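Local coordinates for GMP reductase (Trypanosoma brucei brucei, PDB 6JIG), which probably catalyses the irreversible NADPH-dependent deamination of GMP to IMP and is allosterically regulated through its CBS domain with changes of oligomeric state, at residues T11-D16 with Q330-L335; T173-S178 with V194-Q199; D254-D259 with P279-V284. The protein carries 1 engineered substitution. All blocks are in the same frame, centred on the assembly; numbering follows the deposited sequence.

Contact 1. Residues T11-D16 with Q330-L335; sequences TGLTYD and QLSAVL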
# COMPACT_ATOMS: atom_id res chain seq x y z
N THR A 11 -12.63 -30.54 18.86
CA THR A 11 -11.77 -29.47 18.38
C THR A 11 -10.36 -30.02 18.16
O THR A 11 -9.80 -30.65 19.06
CB THR A 11 -11.75 -28.30 19.37
OG1 THR A 11 -13.02 -27.66 19.33
CG2 THR A 11 -10.68 -27.28 18.97
N GLY A 12 -9.80 -29.78 16.98
CA GLY A 12 -8.43 -30.16 16.69
C GLY A 12 -7.51 -28.97 16.81
O GLY A 12 -7.89 -27.84 16.51
N LEU A 13 -6.28 -29.22 17.24
CA LEU A 13 -5.30 -28.16 17.46
C LEU A 13 -4.16 -28.29 16.47
O LEU A 13 -3.77 -29.40 16.09
CB LEU A 13 -4.73 -28.23 18.88
CG LEU A 13 -5.78 -28.22 19.99
CD1 LEU A 13 -5.08 -28.41 21.32
CD2 LEU A 13 -6.56 -26.93 19.96
N THR A 14 -3.60 -27.15 16.08
CA THR A 14 -2.36 -27.15 15.32
C THR A 14 -1.24 -26.55 16.16
O THR A 14 -1.43 -26.19 17.33
CB THR A 14 -2.52 -26.41 13.99
OG1 THR A 14 -1.39 -26.71 13.17
CG2 THR A 14 -2.60 -24.90 14.22
N TYR A 15 -0.04 -26.45 15.56
CA TYR A 15 1.13 -26.01 16.33
C TYR A 15 0.90 -24.62 16.91
O TYR A 15 1.23 -24.37 18.08
CB TYR A 15 2.38 -26.00 15.46
CG TYR A 15 2.72 -27.38 14.93
CD1 TYR A 15 2.90 -28.45 15.81
CD2 TYR A 15 2.84 -27.62 13.57
CE1 TYR A 15 3.21 -29.71 15.33
CE2 TYR A 15 3.16 -28.90 13.08
CZ TYR A 15 3.34 -29.93 13.98
OH TYR A 15 3.65 -31.19 13.54
N ASP A 16 0.35 -23.70 16.11
CA ASP A 16 0.11 -22.34 16.59
C ASP A 16 -0.94 -22.25 17.69
O ASP A 16 -1.14 -21.16 18.24
CB ASP A 16 -0.30 -21.42 15.44
CG ASP A 16 0.89 -20.91 14.66
OD1 ASP A 16 2.04 -21.12 15.11
OD2 ASP A 16 0.67 -20.31 13.59
N GLN A 330 -2.75 -30.34 12.73
CA GLN A 330 -1.63 -31.28 12.73
C GLN A 330 -1.19 -31.71 14.13
O GLN A 330 -0.75 -32.85 14.31
CB GLN A 330 -0.45 -30.68 11.96
CG GLN A 330 0.81 -31.59 11.90
CD GLN A 330 0.65 -32.80 10.98
OE1 GLN A 330 -0.45 -33.27 10.71
NE2 GLN A 330 1.78 -33.32 10.51
N LEU A 331 -1.31 -30.84 15.13
CA LEU A 331 -0.92 -31.27 16.47
C LEU A 331 -1.82 -32.39 16.96
O LEU A 331 -1.34 -33.39 17.50
CB LEU A 331 -0.92 -30.11 17.47
CG LEU A 331 -0.34 -30.50 18.83
CD1 LEU A 331 1.17 -30.28 18.86
CD2 LEU A 331 -1.01 -29.74 20.00
N SER A 332 -3.13 -32.26 16.73
CA SER A 332 -4.05 -33.31 17.16
C SER A 332 -3.80 -34.59 16.37
O SER A 332 -3.99 -35.69 16.89
CB SER A 332 -5.50 -32.86 16.98
OG SER A 332 -5.83 -31.81 17.87
N ALA A 333 -3.43 -34.47 15.09
CA ALA A 333 -3.18 -35.67 14.29
C ALA A 333 -1.97 -36.43 14.82
O ALA A 333 -2.00 -37.66 14.94
CB ALA A 333 -2.96 -35.30 12.82
N VAL A 334 -0.91 -35.70 15.16
CA VAL A 334 0.28 -36.31 15.74
C VAL A 334 -0.05 -36.96 17.08
O VAL A 334 0.36 -38.10 17.36
CB VAL A 334 1.40 -35.26 15.86
CG1 VAL A 334 2.62 -35.82 16.64
CG2 VAL A 334 1.81 -34.77 14.47
N LEU A 335 -0.77 -36.24 17.94
CA LEU A 335 -1.13 -36.81 19.24
C LEU A 335 -1.90 -38.11 19.08
O LEU A 335 -1.61 -39.10 19.76
CB LEU A 335 -1.97 -35.81 20.03
CG LEU A 335 -1.27 -34.60 20.67
CD1 LEU A 335 -2.33 -33.62 21.17
CD2 LEU A 335 -0.36 -35.02 21.83
O HOH W 1 4.25 -31.73 10.89
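L13 and S332 are joined by two hydrogen bonds that use both polar backbone atoms of L13. L13 N donates to S332 OG over 2.7 Å, and the N-H...O angle of 170° makes this bond nearly straight. S332 N in turn donates to L13 O at 3.0 Å, so a backbone N-H in the first turn of the helix is satisfied from the loop. With chi1 at -68°, S332 OG sits beside its own backbone N, and the two atoms grip L13 N and L13 O respectively. The same hydroxyl is also hydrogen-bonded to S6 OG of a third subunit.

The apolar part centres on L331, whose side chain starts toward the loop and forks between two residues. L331 CD1 meets Y15 CD1 at 4.0 Å, obliquely to the ring, and L331 CD2 approaches L13 CB at 4.2 Å.

Y15 and Q330 lie side by side and point the same way, with ring and amide planes 88° apart. The Y15 OH oxygen is 3.3 Å from Q330 CG, while V334 CG2 approaches it at 4.1 Å. One water, at the ring edge and in its plane, links Y15 OH (2.8 Å) to Q330 NE2. That amide nitrogen also bonds I310 O, which ties Q330 to a barrel strand.

The contact thus fixes the N-terminal segment on the start of helix 330-344 of the TIM barrel. Helix 357-365 flanks Y15, F472 of strand 472-475 touches L331, and T11-G12 pair in parallel with a strand of a second subunit.

Contact 2. Residues T173-S178 with V194-Q199; sequences TNTSIS and VPIVGQ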
# COMPACT_ATOMS: atom_id res chain seq x y z
N THR A 173 45.92 -56.21 0.11
CA THR A 173 45.09 -57.32 -0.33
C THR A 173 44.03 -57.67 0.70
O THR A 173 43.37 -58.71 0.58
CB THR A 173 45.94 -58.57 -0.63
OG1 THR A 173 46.82 -58.83 0.47
CG2 THR A 173 46.76 -58.37 -1.90
N ASN A 174 43.85 -56.83 1.72
CA ASN A 174 42.93 -57.12 2.82
C ASN A 174 41.56 -56.55 2.46
O ASN A 174 41.31 -55.36 2.64
CB ASN A 174 43.45 -56.55 4.13
CG ASN A 174 42.62 -56.97 5.32
OD1 ASN A 174 41.53 -57.52 5.17
ND2 ASN A 174 43.12 -56.72 6.52
N THR A 175 40.67 -57.41 1.96
CA THR A 175 39.30 -57.00 1.67
C THR A 175 38.47 -56.77 2.93
O THR A 175 37.33 -56.30 2.83
CB THR A 175 38.63 -58.03 0.77
OG1 THR A 175 38.79 -59.34 1.34
CG2 THR A 175 39.24 -58.01 -0.63
N SER A 176 39.01 -57.09 4.11
CA SER A 176 38.35 -56.83 5.38
C SER A 176 39.06 -55.76 6.18
O SER A 176 38.89 -55.68 7.40
CB SER A 176 38.25 -58.10 6.21
OG SER A 176 37.41 -59.03 5.56
N ILE A 177 39.89 -54.94 5.52
CA ILE A 177 40.75 -54.02 6.25
C ILE A 177 39.91 -53.13 7.15
O ILE A 177 38.80 -52.71 6.78
CB ILE A 177 41.61 -53.20 5.26
CG1 ILE A 177 42.67 -52.39 6.01
CG2 ILE A 177 40.74 -52.27 4.43
CD1 ILE A 177 43.78 -51.91 5.10
N SER A 178 40.41 -52.87 8.35
CA SER A 178 39.71 -52.03 9.30
C SER A 178 40.05 -50.57 9.05
O SER A 178 40.96 -50.23 8.29
CB SER A 178 40.06 -52.44 10.73
OG SER A 178 41.33 -51.91 11.10
N VAL A 194 44.67 -45.94 -0.94
CA VAL A 194 45.07 -47.33 -0.79
C VAL A 194 44.10 -48.19 -1.58
O VAL A 194 42.99 -48.49 -1.13
CB VAL A 194 45.12 -47.76 0.69
CG1 VAL A 194 45.45 -49.24 0.81
CG2 VAL A 194 46.14 -46.92 1.46
N PRO A 195 44.47 -48.59 -2.79
CA PRO A 195 43.67 -49.59 -3.51
C PRO A 195 43.78 -50.95 -2.84
O PRO A 195 44.79 -51.29 -2.22
CB PRO A 195 44.29 -49.60 -4.91
CG PRO A 195 45.66 -49.09 -4.71
CD PRO A 195 45.63 -48.14 -3.58
N ILE A 196 42.70 -51.71 -2.94
CA ILE A 196 42.65 -53.10 -2.49
C ILE A 196 42.63 -53.96 -3.75
O ILE A 196 41.75 -53.81 -4.59
CB ILE A 196 41.42 -53.38 -1.62
CG1 ILE A 196 41.26 -52.32 -0.53
CG2 ILE A 196 41.48 -54.82 -1.05
CD1 ILE A 196 42.43 -52.20 0.41
N VAL A 197 43.61 -54.86 -3.88
CA VAL A 197 43.70 -55.70 -5.06
C VAL A 197 43.55 -57.16 -4.66
O VAL A 197 43.68 -57.53 -3.49
CB VAL A 197 45.01 -55.50 -5.84
CG1 VAL A 197 45.09 -54.10 -6.41
CG2 VAL A 197 46.20 -55.80 -4.95
N GLY A 198 43.28 -57.99 -5.66
CA GLY A 198 43.14 -59.42 -5.47
C GLY A 198 44.47 -60.14 -5.53
O GLY A 198 45.55 -59.54 -5.53
N GLN A 199 44.38 -61.48 -5.58
CA GLN A 199 45.60 -62.29 -5.56
C GLN A 199 46.39 -62.14 -6.86
O GLN A 199 47.61 -62.33 -6.85
CB GLN A 199 45.24 -63.76 -5.30
CG GLN A 199 43.76 -64.08 -5.48
O HOH W 2 42.56 -59.49 -1.89
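I196 overlaps the backbone of N174 with its CG2 methyl, which rests 3.7 Å from N174 O. The first torsion of I196 (chi1 -48°) puts CG1 beside the backbone N and leaves CG2 anti to it. The same methyl meets T175 CG2 at 3.9 Å, the two side chains crossing obliquely. The other branch ends in CD1, which approaches I177 CG2 more loosely, at 4.4 Å.

N174 to I177 form a type I beta turn, and N174 OD1 accepts from S176 N at 2.8 Å, an Asx turn. The acceptor is therefore used within the loop, and the N174 side chain starts away from the strand.

At the other end T173 passes V197. T173 CA makes a CH...O contact of 3.5 Å with V197 O, with 151° at the hydrogen, and T173 CG2 touches V197 CG2 at 4.0 Å. A single water donates to T173 O at 2.7 Å and to V197 O, joining two carbonyls that cannot bond each other.

S172, the residue before T173, is backbone-bonded to P195 and V197 on the edge strand 193-197 of a CBS motif. Beyond it the chemistry changes: methyl packing, a CH...O contact and a bridging water replace direct N-H...O bonds, consistent with a loop that leaves the sheet edge here and lies over I196 on its way to helix 179-189.

Contact 3. Residues D254-D259 with P279-V284; sequences DVLVVD and PRTASV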
# COMPACT_ATOMS: atom_id res chain seq x y z
N ASP A 254 17.70 -47.24 1.50
CA ASP A 254 17.74 -47.75 2.86
C ASP A 254 16.36 -47.90 3.48
O ASP A 254 16.19 -48.70 4.40
CB ASP A 254 18.62 -46.84 3.71
CG ASP A 254 20.05 -46.81 3.23
OD1 ASP A 254 20.71 -47.86 3.37
OD2 ASP A 254 20.51 -45.77 2.68
N VAL A 255 15.39 -47.12 3.00
CA VAL A 255 13.98 -47.26 3.37
C VAL A 255 13.16 -46.88 2.16
O VAL A 255 13.60 -46.11 1.30
CB VAL A 255 13.55 -46.38 4.58
CG1 VAL A 255 14.24 -46.79 5.84
CG2 VAL A 255 13.82 -44.90 4.30
N LEU A 256 11.95 -47.42 2.09
CA LEU A 256 10.98 -47.00 1.10
C LEU A 256 9.85 -46.27 1.80
O LEU A 256 9.47 -46.61 2.92
CB LEU A 256 10.40 -48.20 0.34
CG LEU A 256 11.38 -48.97 -0.55
CD1 LEU A 256 10.69 -50.20 -1.10
CD2 LEU A 256 11.88 -48.08 -1.68
N VAL A 257 9.29 -45.27 1.13
CA VAL A 257 8.17 -44.50 1.68
C VAL A 257 7.00 -44.60 0.71
O VAL A 257 7.04 -44.01 -0.37
CB VAL A 257 8.55 -43.03 1.93
CG1 VAL A 257 7.35 -42.28 2.54
CG2 VAL A 257 9.79 -42.93 2.83
N VAL A 258 5.97 -45.34 1.10
CA VAL A 258 4.71 -45.37 0.37
C VAL A 258 3.98 -44.07 0.68
O VAL A 258 3.65 -43.81 1.84
CB VAL A 258 3.85 -46.57 0.78
CG1 VAL A 258 2.51 -46.52 0.05
CG2 VAL A 258 4.57 -47.85 0.49
N ASP A 259 3.73 -43.25 -0.34
CA ASP A 259 3.27 -41.89 -0.10
C ASP A 259 2.12 -41.56 -1.04
O ASP A 259 2.34 -41.38 -2.24
CB ASP A 259 4.41 -40.88 -0.26
CG ASP A 259 4.07 -39.51 0.33
OD1 ASP A 259 2.91 -39.31 0.73
OD2 ASP A 259 4.95 -38.63 0.38
N PRO A 279 10.37 -60.62 -1.22
CA PRO A 279 11.75 -60.55 -0.70
C PRO A 279 12.60 -59.51 -1.40
O PRO A 279 13.59 -59.05 -0.82
CB PRO A 279 12.30 -61.97 -0.94
CG PRO A 279 11.08 -62.82 -1.09
CD PRO A 279 10.05 -61.95 -1.75
N ARG A 280 12.24 -59.10 -2.62
CA ARG A 280 13.02 -58.08 -3.32
C ARG A 280 12.86 -56.70 -2.69
O ARG A 280 13.71 -55.83 -2.90
CB ARG A 280 12.62 -58.04 -4.78
CG ARG A 280 12.95 -59.34 -5.53
CD ARG A 280 12.33 -59.37 -6.91
NE ARG A 280 10.87 -59.44 -6.86
CZ ARG A 280 10.09 -59.40 -7.93
NH1 ARG A 280 10.63 -59.30 -9.14
NH2 ARG A 280 8.77 -59.47 -7.80
N THR A 281 11.79 -56.47 -1.93
CA THR A 281 11.59 -55.19 -1.25
C THR A 281 11.52 -55.29 0.27
O THR A 281 11.71 -54.27 0.95
CB THR A 281 10.31 -54.51 -1.75
OG1 THR A 281 9.23 -55.46 -1.74
CG2 THR A 281 10.50 -54.02 -3.18
N ALA A 282 11.28 -56.48 0.83
CA ALA A 282 11.11 -56.62 2.27
C ALA A 282 12.42 -56.53 3.04
O ALA A 282 12.41 -56.57 4.27
CB ALA A 282 10.41 -57.93 2.60
N SER A 283 13.54 -56.40 2.34
CA SER A 283 14.82 -56.21 3.01
C SER A 283 14.99 -54.82 3.59
O SER A 283 15.98 -54.60 4.30
CB SER A 283 15.96 -56.49 2.03
OG SER A 283 15.80 -55.71 0.86
N VAL A 284 14.09 -53.88 3.31
CA VAL A 284 14.20 -52.53 3.88
C VAL A 284 12.89 -52.15 4.56
O VAL A 284 11.81 -52.64 4.21
CB VAL A 284 14.59 -51.46 2.83
CG1 VAL A 284 15.91 -51.83 2.11
CG2 VAL A 284 13.47 -51.24 1.84
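OD2 of D254 is gripped twice, by a salt bridge from K92 NZ and a hydrogen bond from V231 N, which anchors the residue whose main chain meets V284. The D254 side chain starts away from V284; it is D254 O that makes the contact, 3.6 Å from V284 CB and 3.9 Å from V284 CG1.

V284 carries the meeting on its side. With chi1 at -57°, CG1 lies beside the backbone N, and CG2 takes the crowded position between N and the carbonyl carbon. From there CG2 reaches L256 CG at 3.9 Å and stands 4.1 Å from L256 N. The two side chains cross at about a right angle, and V284 CG2 is the branch that meets the leucine. L256 CD1 also approaches T281 CG2, at 4.4 Å, a marginal touch. T281 OG1 turns to other business, bonding L275 O in helix 266-277.

T281 and V284 are the first and last residues of a type I beta turn, which brings both within touch of L256; a weak V284 N to T281 O bond of 3.4 Å spans it.

This is the return leg of a beta-alpha-beta unit of the TIM barrel. The chain runs from strand 255-259 through helix 266-277 and this turn into strand 285-291, where L256 is backbone-bonded to D285 and I287; V249 of helix 239-251 packs against the L256 side chain.

Contact 2 comes first to close along the chain, then contact 3, and both fall between the two segments of contact 1, which joins residues near the N-terminus to helix 330-344. Contacts 1 and 3 both involve the eight-stranded barrel domain, with centres 29 Å apart and nearest atoms about 12 Å apart: one attaches a terminal segment at the subunit interfaces, the other lies within a beta-alpha-beta unit. Contact 2 sits in the CBS region inserted between barrel strands 72-75 and 232-235. Its centre is 31 Å from contact 3 and 54 Å from contact 1, on opposite sides of the chain's centre from the latter, so catalytic barrel and regulatory module are spatially distinct.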